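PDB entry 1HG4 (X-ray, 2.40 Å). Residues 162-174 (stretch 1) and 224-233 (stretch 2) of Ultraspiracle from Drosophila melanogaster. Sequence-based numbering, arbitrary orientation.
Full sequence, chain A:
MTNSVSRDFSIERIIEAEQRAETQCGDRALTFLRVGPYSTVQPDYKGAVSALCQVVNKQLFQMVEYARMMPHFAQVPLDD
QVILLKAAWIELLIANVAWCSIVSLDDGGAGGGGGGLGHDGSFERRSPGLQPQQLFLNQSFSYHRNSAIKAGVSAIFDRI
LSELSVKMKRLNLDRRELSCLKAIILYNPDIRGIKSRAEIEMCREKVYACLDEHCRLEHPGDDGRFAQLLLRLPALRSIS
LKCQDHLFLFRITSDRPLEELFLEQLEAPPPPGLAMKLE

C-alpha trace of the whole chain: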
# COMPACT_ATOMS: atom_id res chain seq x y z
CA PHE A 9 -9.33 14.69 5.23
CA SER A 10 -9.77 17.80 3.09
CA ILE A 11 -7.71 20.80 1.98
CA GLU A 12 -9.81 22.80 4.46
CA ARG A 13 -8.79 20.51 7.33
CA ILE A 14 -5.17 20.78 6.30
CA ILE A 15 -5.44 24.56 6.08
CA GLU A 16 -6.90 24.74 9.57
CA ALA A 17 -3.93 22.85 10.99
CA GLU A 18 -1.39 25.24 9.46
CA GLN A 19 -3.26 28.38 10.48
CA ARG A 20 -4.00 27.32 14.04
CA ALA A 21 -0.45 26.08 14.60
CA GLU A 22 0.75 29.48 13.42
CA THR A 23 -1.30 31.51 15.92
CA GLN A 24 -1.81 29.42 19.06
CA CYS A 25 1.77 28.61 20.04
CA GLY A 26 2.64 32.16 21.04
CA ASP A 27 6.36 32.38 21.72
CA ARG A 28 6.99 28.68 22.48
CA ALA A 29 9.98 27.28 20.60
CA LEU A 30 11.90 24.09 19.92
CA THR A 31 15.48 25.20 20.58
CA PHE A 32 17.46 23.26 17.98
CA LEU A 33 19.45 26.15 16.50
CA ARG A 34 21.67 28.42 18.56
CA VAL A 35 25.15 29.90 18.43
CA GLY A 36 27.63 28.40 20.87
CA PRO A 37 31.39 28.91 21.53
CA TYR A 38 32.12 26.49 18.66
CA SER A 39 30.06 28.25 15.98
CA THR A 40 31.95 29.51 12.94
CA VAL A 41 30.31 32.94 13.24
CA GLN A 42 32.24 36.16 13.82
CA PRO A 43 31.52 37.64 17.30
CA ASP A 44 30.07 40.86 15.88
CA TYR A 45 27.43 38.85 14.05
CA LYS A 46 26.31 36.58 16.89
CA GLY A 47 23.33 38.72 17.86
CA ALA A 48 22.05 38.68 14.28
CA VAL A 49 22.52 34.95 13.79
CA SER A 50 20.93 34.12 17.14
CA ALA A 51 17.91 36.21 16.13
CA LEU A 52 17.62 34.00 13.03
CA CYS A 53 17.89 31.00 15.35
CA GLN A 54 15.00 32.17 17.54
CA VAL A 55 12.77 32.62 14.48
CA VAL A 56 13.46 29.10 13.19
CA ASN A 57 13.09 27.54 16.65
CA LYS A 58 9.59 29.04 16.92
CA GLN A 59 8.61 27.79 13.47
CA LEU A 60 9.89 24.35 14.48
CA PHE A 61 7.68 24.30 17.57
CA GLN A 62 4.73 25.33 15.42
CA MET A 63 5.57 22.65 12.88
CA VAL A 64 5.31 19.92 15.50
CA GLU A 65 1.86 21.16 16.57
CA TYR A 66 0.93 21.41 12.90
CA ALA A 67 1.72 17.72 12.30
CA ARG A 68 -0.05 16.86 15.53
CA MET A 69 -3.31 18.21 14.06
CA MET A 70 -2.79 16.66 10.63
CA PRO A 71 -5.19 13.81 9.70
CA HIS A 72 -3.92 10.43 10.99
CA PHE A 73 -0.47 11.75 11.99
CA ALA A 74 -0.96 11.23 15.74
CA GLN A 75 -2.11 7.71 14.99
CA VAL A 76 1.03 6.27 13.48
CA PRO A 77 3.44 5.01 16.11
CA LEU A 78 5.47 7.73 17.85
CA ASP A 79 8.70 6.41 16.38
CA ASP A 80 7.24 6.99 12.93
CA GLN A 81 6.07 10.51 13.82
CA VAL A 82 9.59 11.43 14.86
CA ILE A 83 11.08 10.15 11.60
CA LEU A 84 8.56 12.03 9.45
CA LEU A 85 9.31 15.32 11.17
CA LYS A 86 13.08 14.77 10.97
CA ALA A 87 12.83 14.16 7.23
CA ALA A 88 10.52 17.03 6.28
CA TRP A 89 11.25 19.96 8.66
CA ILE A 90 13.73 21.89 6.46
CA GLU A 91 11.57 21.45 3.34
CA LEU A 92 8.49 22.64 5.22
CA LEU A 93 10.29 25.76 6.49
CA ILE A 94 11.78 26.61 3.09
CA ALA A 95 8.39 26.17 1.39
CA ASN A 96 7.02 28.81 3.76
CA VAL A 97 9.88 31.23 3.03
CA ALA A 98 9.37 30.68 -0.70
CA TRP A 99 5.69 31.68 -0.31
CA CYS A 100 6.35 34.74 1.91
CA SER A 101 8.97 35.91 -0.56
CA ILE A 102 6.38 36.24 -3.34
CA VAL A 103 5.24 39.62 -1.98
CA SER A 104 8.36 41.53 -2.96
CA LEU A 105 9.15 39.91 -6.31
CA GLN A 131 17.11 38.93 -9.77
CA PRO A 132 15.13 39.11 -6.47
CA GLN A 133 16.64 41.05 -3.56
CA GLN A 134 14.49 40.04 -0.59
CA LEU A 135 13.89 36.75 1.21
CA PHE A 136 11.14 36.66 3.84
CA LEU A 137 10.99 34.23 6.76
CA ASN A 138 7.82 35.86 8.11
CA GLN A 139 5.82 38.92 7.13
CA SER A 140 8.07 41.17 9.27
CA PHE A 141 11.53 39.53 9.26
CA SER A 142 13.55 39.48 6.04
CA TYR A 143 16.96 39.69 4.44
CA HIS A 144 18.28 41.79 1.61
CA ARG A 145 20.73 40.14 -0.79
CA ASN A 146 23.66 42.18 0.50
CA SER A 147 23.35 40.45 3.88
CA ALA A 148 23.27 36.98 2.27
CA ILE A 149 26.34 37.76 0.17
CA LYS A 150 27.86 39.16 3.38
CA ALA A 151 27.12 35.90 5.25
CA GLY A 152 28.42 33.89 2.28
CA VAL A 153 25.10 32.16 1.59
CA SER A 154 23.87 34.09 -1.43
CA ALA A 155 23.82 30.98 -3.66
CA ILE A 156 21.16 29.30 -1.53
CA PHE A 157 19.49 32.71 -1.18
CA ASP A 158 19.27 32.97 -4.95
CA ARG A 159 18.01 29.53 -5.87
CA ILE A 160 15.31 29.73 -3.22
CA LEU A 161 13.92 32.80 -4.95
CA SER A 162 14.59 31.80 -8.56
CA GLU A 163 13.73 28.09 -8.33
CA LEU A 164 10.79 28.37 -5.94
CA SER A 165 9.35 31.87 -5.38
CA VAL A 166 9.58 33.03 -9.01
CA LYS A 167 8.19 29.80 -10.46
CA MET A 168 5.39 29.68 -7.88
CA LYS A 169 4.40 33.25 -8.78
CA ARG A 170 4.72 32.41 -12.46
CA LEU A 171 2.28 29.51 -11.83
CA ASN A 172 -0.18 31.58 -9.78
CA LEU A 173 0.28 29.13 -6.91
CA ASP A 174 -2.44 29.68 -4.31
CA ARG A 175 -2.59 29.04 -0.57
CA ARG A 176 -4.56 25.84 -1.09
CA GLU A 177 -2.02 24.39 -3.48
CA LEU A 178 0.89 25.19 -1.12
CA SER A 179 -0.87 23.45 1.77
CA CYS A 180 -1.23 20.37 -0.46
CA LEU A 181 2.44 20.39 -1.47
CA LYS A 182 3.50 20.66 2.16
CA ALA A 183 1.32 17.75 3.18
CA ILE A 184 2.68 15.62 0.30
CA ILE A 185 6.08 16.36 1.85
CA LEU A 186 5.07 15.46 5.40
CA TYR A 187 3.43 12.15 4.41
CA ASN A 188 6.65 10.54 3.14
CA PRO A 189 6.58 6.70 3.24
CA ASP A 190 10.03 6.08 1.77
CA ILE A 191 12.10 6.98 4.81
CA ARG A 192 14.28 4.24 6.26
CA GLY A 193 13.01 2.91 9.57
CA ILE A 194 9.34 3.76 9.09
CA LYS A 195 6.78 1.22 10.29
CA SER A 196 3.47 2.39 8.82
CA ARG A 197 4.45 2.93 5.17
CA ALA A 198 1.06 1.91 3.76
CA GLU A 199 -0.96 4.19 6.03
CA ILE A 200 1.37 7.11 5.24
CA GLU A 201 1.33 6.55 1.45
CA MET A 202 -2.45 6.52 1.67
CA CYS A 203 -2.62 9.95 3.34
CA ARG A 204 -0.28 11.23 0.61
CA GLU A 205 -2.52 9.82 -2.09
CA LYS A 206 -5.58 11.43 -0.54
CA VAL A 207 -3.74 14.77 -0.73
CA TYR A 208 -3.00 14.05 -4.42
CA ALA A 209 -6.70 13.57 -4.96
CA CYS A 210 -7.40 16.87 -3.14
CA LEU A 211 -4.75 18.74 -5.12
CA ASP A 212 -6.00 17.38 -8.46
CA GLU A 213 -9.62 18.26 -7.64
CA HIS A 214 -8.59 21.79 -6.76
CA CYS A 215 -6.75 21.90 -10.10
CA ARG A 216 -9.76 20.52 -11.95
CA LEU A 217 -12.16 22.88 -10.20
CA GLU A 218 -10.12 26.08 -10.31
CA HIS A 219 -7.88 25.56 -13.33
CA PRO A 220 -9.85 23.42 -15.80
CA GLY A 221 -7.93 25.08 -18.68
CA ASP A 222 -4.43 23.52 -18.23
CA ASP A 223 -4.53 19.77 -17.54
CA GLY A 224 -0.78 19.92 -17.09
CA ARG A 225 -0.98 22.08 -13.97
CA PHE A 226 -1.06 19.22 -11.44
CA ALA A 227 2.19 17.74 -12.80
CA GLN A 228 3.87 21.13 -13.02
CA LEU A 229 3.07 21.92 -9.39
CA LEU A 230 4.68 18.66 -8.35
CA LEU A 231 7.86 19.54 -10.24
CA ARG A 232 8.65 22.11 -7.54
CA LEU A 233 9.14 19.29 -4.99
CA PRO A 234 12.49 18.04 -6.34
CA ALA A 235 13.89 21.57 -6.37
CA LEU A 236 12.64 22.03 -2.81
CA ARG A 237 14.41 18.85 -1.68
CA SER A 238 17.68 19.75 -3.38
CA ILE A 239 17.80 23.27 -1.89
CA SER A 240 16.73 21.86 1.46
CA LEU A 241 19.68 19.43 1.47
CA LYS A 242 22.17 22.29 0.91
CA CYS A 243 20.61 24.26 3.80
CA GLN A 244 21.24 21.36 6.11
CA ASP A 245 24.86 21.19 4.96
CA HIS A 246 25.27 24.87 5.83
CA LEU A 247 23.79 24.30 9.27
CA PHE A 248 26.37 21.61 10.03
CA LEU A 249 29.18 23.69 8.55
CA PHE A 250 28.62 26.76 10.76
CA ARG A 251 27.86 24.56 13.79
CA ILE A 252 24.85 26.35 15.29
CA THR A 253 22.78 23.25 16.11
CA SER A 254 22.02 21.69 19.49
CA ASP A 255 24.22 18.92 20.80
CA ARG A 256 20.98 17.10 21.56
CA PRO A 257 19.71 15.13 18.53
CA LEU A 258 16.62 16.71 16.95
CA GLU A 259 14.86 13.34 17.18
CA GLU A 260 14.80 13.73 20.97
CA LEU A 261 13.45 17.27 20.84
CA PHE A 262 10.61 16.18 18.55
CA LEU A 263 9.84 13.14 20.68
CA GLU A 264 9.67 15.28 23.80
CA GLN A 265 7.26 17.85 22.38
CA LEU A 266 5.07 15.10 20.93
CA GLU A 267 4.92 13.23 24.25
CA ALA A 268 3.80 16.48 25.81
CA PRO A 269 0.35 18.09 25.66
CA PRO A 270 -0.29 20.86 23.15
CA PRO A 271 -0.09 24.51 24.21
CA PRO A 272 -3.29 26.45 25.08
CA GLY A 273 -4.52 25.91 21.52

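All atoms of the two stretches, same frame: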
# COMPACT_ATOMS: atom_id res chain seq x y z
N SER A 162 14.72 32.06 -7.13
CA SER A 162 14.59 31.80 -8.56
C SER A 162 13.88 30.48 -8.84
O SER A 162 12.96 30.42 -9.67
CB SER A 162 15.96 31.77 -9.21
OG SER A 162 16.60 33.03 -9.05
N GLU A 163 14.29 29.42 -8.15
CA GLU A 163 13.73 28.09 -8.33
C GLU A 163 12.39 27.81 -7.65
O GLU A 163 11.66 26.91 -8.04
CB GLU A 163 14.76 27.06 -7.91
CG GLU A 163 16.00 27.09 -8.79
CD GLU A 163 17.06 26.08 -8.37
OE1 GLU A 163 16.71 24.90 -8.18
OE2 GLU A 163 18.25 26.48 -8.24
N LEU A 164 12.05 28.59 -6.63
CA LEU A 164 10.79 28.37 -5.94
C LEU A 164 9.85 29.57 -6.04
O LEU A 164 8.83 29.50 -6.74
CB LEU A 164 11.05 28.01 -4.48
CG LEU A 164 11.89 26.74 -4.30
CD1 LEU A 164 12.26 26.57 -2.83
CD2 LEU A 164 11.13 25.51 -4.82
N SER A 165 10.19 30.67 -5.37
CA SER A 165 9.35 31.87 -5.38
C SER A 165 8.92 32.34 -6.77
O SER A 165 7.72 32.48 -7.05
CB SER A 165 10.07 33.03 -4.67
OG SER A 165 10.28 32.73 -3.30
N VAL A 166 9.88 32.58 -7.65
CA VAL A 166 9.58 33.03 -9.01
C VAL A 166 8.66 32.06 -9.74
O VAL A 166 7.63 32.47 -10.27
CB VAL A 166 10.89 33.24 -9.84
CG1 VAL A 166 10.57 33.49 -11.31
CG2 VAL A 166 11.65 34.44 -9.28
N LYS A 167 9.01 30.79 -9.77
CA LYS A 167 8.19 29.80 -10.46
C LYS A 167 6.81 29.64 -9.84
O LYS A 167 5.84 29.41 -10.56
CB LYS A 167 8.93 28.47 -10.54
CG LYS A 167 10.17 28.55 -11.44
CD LYS A 167 10.82 27.20 -11.67
CE LYS A 167 11.98 27.32 -12.64
NZ LYS A 167 12.61 25.99 -12.88
N MET A 168 6.70 29.79 -8.53
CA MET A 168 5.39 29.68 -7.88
C MET A 168 4.53 30.85 -8.36
O MET A 168 3.37 30.67 -8.75
CB MET A 168 5.52 29.73 -6.36
CG MET A 168 6.20 28.51 -5.76
SD MET A 168 6.40 28.65 -3.98
CE MET A 168 6.88 26.99 -3.56
N LYS A 169 5.10 32.05 -8.33
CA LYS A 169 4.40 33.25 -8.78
C LYS A 169 3.99 33.06 -10.24
O LYS A 169 2.85 33.26 -10.60
CB LYS A 169 5.31 34.48 -8.66
CG LYS A 169 4.65 35.77 -9.13
CD LYS A 169 5.63 36.93 -9.09
CE LYS A 169 4.98 38.22 -9.58
NZ LYS A 169 3.85 38.66 -8.71
N ARG A 170 4.95 32.66 -11.06
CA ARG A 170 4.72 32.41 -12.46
C ARG A 170 3.55 31.43 -12.67
O ARG A 170 2.83 31.53 -13.66
CB ARG A 170 6.00 31.86 -13.09
CG ARG A 170 5.91 31.45 -14.55
CD ARG A 170 7.26 30.92 -15.03
NE ARG A 170 7.13 30.02 -16.18
CZ ARG A 170 8.12 29.25 -16.64
NH1 ARG A 170 9.31 29.28 -16.06
NH2 ARG A 170 7.91 28.44 -17.68
N LEU A 171 3.35 30.51 -11.73
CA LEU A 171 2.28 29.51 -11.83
C LEU A 171 0.97 29.96 -11.19
O LEU A 171 -0.05 29.30 -11.36
CB LEU A 171 2.71 28.20 -11.17
CG LEU A 171 3.67 27.28 -11.92
CD1 LEU A 171 4.20 26.20 -10.99
CD2 LEU A 171 2.94 26.67 -13.11
N ASN A 172 1.01 31.07 -10.47
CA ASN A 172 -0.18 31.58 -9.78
C ASN A 172 -0.53 30.60 -8.66
O ASN A 172 -1.70 30.33 -8.40
CB ASN A 172 -1.37 31.70 -10.73
CG ASN A 172 -1.12 32.67 -11.88
OD1 ASN A 172 -0.78 33.84 -11.67
ND2 ASN A 172 -1.29 32.18 -13.11
N LEU A 173 0.49 30.07 -8.00
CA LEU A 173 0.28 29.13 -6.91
C LEU A 173 -0.58 29.80 -5.83
O LEU A 173 -0.32 30.93 -5.45
CB LEU A 173 1.62 28.69 -6.30
CG LEU A 173 1.57 27.58 -5.26
CD1 LEU A 173 1.27 26.25 -5.95
CD2 LEU A 173 2.91 27.50 -4.53
N ASP A 174 -1.60 29.10 -5.35
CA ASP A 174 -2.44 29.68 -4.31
C ASP A 174 -2.18 29.00 -2.97
O ASP A 174 -1.47 27.99 -2.90
CB ASP A 174 -3.92 29.60 -4.71
CG ASP A 174 -4.43 28.18 -4.85
OD1 ASP A 174 -4.07 27.31 -4.02
OD2 ASP A 174 -5.23 27.93 -5.78
N GLY A 224 -2.15 20.21 -17.46
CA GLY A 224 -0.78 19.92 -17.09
C GLY A 224 -0.37 20.61 -15.80
O GLY A 224 0.77 20.45 -15.35
N ARG A 225 -1.29 21.36 -15.20
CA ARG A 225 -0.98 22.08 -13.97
C ARG A 225 -0.54 21.17 -12.83
O ARG A 225 0.51 21.39 -12.23
CB ARG A 225 -2.19 22.91 -13.52
CG ARG A 225 -1.86 23.90 -12.40
CD ARG A 225 -3.11 24.59 -11.86
NE ARG A 225 -2.83 25.51 -10.76
CZ ARG A 225 -2.13 26.64 -10.89
NH1 ARG A 225 -1.65 26.99 -12.07
NH2 ARG A 225 -1.90 27.42 -9.84
N PHE A 226 -1.35 20.17 -12.52
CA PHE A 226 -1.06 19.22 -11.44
C PHE A 226 0.39 18.72 -11.49
O PHE A 226 1.11 18.78 -10.48
CB PHE A 226 -2.03 18.04 -11.54
CG PHE A 226 -1.81 16.97 -10.50
CD1 PHE A 226 -2.30 17.11 -9.21
CD2 PHE A 226 -1.11 15.81 -10.83
CE1 PHE A 226 -2.11 16.12 -8.25
CE2 PHE A 226 -0.91 14.81 -9.87
CZ PHE A 226 -1.42 14.97 -8.58
N ALA A 227 0.84 18.25 -12.65
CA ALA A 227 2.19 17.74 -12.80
C ALA A 227 3.22 18.83 -12.60
O ALA A 227 4.24 18.61 -11.97
CB ALA A 227 2.37 17.09 -14.18
N GLN A 228 2.95 20.01 -13.16
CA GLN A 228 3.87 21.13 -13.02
C GLN A 228 4.06 21.52 -11.56
O GLN A 228 5.18 21.79 -11.12
CB GLN A 228 3.37 22.35 -13.79
N LEU A 229 2.97 21.54 -10.79
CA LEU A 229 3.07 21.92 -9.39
C LEU A 229 3.98 20.94 -8.65
O LEU A 229 4.76 21.34 -7.78
CB LEU A 229 1.69 21.93 -8.72
CG LEU A 229 0.71 23.00 -9.18
CD1 LEU A 229 -0.60 22.89 -8.41
CD2 LEU A 229 1.32 24.35 -8.95
N LEU A 230 3.88 19.67 -9.01
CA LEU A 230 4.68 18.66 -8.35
C LEU A 230 6.16 18.77 -8.68
O LEU A 230 7.00 18.35 -7.88
CB LEU A 230 4.16 17.26 -8.70
CG LEU A 230 2.76 16.98 -8.15
CD1 LEU A 230 2.32 15.58 -8.55
CD2 LEU A 230 2.76 17.12 -6.63
N LEU A 231 6.47 19.35 -9.83
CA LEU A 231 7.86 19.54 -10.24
C LEU A 231 8.65 20.42 -9.26
O LEU A 231 9.88 20.34 -9.20
CB LEU A 231 7.95 20.16 -11.63
CG LEU A 231 7.68 19.27 -12.84
CD1 LEU A 231 7.86 20.09 -14.11
CD2 LEU A 231 8.64 18.08 -12.83
N ARG A 232 7.97 21.26 -8.50
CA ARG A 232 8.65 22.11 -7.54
C ARG A 232 9.24 21.31 -6.37
O ARG A 232 10.20 21.74 -5.74
CB ARG A 232 7.70 23.18 -7.00
CG ARG A 232 7.20 24.18 -8.04
CD ARG A 232 8.36 24.92 -8.70
NE ARG A 232 8.88 24.23 -9.89
CZ ARG A 232 10.17 24.06 -10.15
NH1 ARG A 232 11.09 24.52 -9.32
NH2 ARG A 232 10.54 23.41 -11.26
N LEU A 233 8.68 20.12 -6.10
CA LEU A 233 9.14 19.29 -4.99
C LEU A 233 10.62 18.89 -5.06
O LEU A 233 11.33 18.98 -4.06
CB LEU A 233 8.27 18.05 -4.85
CG LEU A 233 6.84 18.33 -4.39
CD1 LEU A 233 6.07 17.02 -4.26
CD2 LEU A 233 6.86 19.08 -3.07
O HOH W 1 13.49 24.46 -10.86

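Two helical segments, 162-171 and 225-233, run nearly antiparallel, their axes 161° apart in direction and 10.7 Å apart at closest approach. That spacing is wide enough for side chains to fill the gap, and the polar work across it is done by two arginines, one near each end of the contact, R225 donating to two backbone carbonyls of the other segment and R232 to one.

At one end stands R225, in the first turn of its helix. Its CA-to-CB bond points sideways, but an extended side chain, t at chi1, chi2 and chi3, carries the guanidinium to the C-terminal turn of the first helix. There N172 adopts a positive phi of 68° and the chain closes in a Schellman motif: L173 N donates to M168 O at 3.0 Å, and N172 N to K169 O at 2.9 Å. These bonds satisfy amides and carbonyls of the last turn, but the chain turns away before a following residue can supply an amide to L171 O. The arginine takes that role. R225 NH1 donates to L171 O at 2.9 Å and R225 NH2 to the same oxygen at 3.0 Å, a forked arrangement in which one carbonyl receives two donors. R225 NH2 also makes a weak bond to N172 O, 3.3 Å away with an angle of 122°. Both oxygens lie near the guanidinium plane, at its edge, where the N-H groups point. R225 NE and NH2 also have partners elsewhere in the structure. Arginine suits this place because its planar, multiply donating group can serve adjacent carbonyls at once, and its positive charge is well matched to the carbonyl-rich C-terminal end of a helix.

Between the arginines the contact is apolar. L229 CD2 lies 3.6 Å from L173 CD1 and 4.0 Å from L171 CD1, so one branched side chain packs against two others. The CA-to-CB bond of L171 points toward the second helix, and its CD2 also comes within 4.4 Å of Q228 CB, the last atom modelled in that side chain; nothing can be said of its side-chain amide. Leucine fits here because its methyl groups fill space without bringing a polar group that would need a partner.

At the other end, the CA-to-CB bond of R232 points toward the first helix, and the residue has the largest area covered by the opposite stretch. Its side chain is bent, with chi1 and chi2 m and chi3 p. R232 NH1 donates to E163 O at 2.8 Å, but the angle of 120° makes the bond weak despite its short length. The same nitrogen donates to water 1 at 2.9 Å.

K167 lies over one face of this guanidinium, with K167 CD 3.5 Å from R232 CZ. Its long methylene chain can pack against the flat group even though both residues are cationic. The charged ends do approach, K167 NZ to R232 NH2 being 3.7 Å, but K167 NZ donates to water 1 at 2.7 Å. A single water thus accepts from both cations and bridges them.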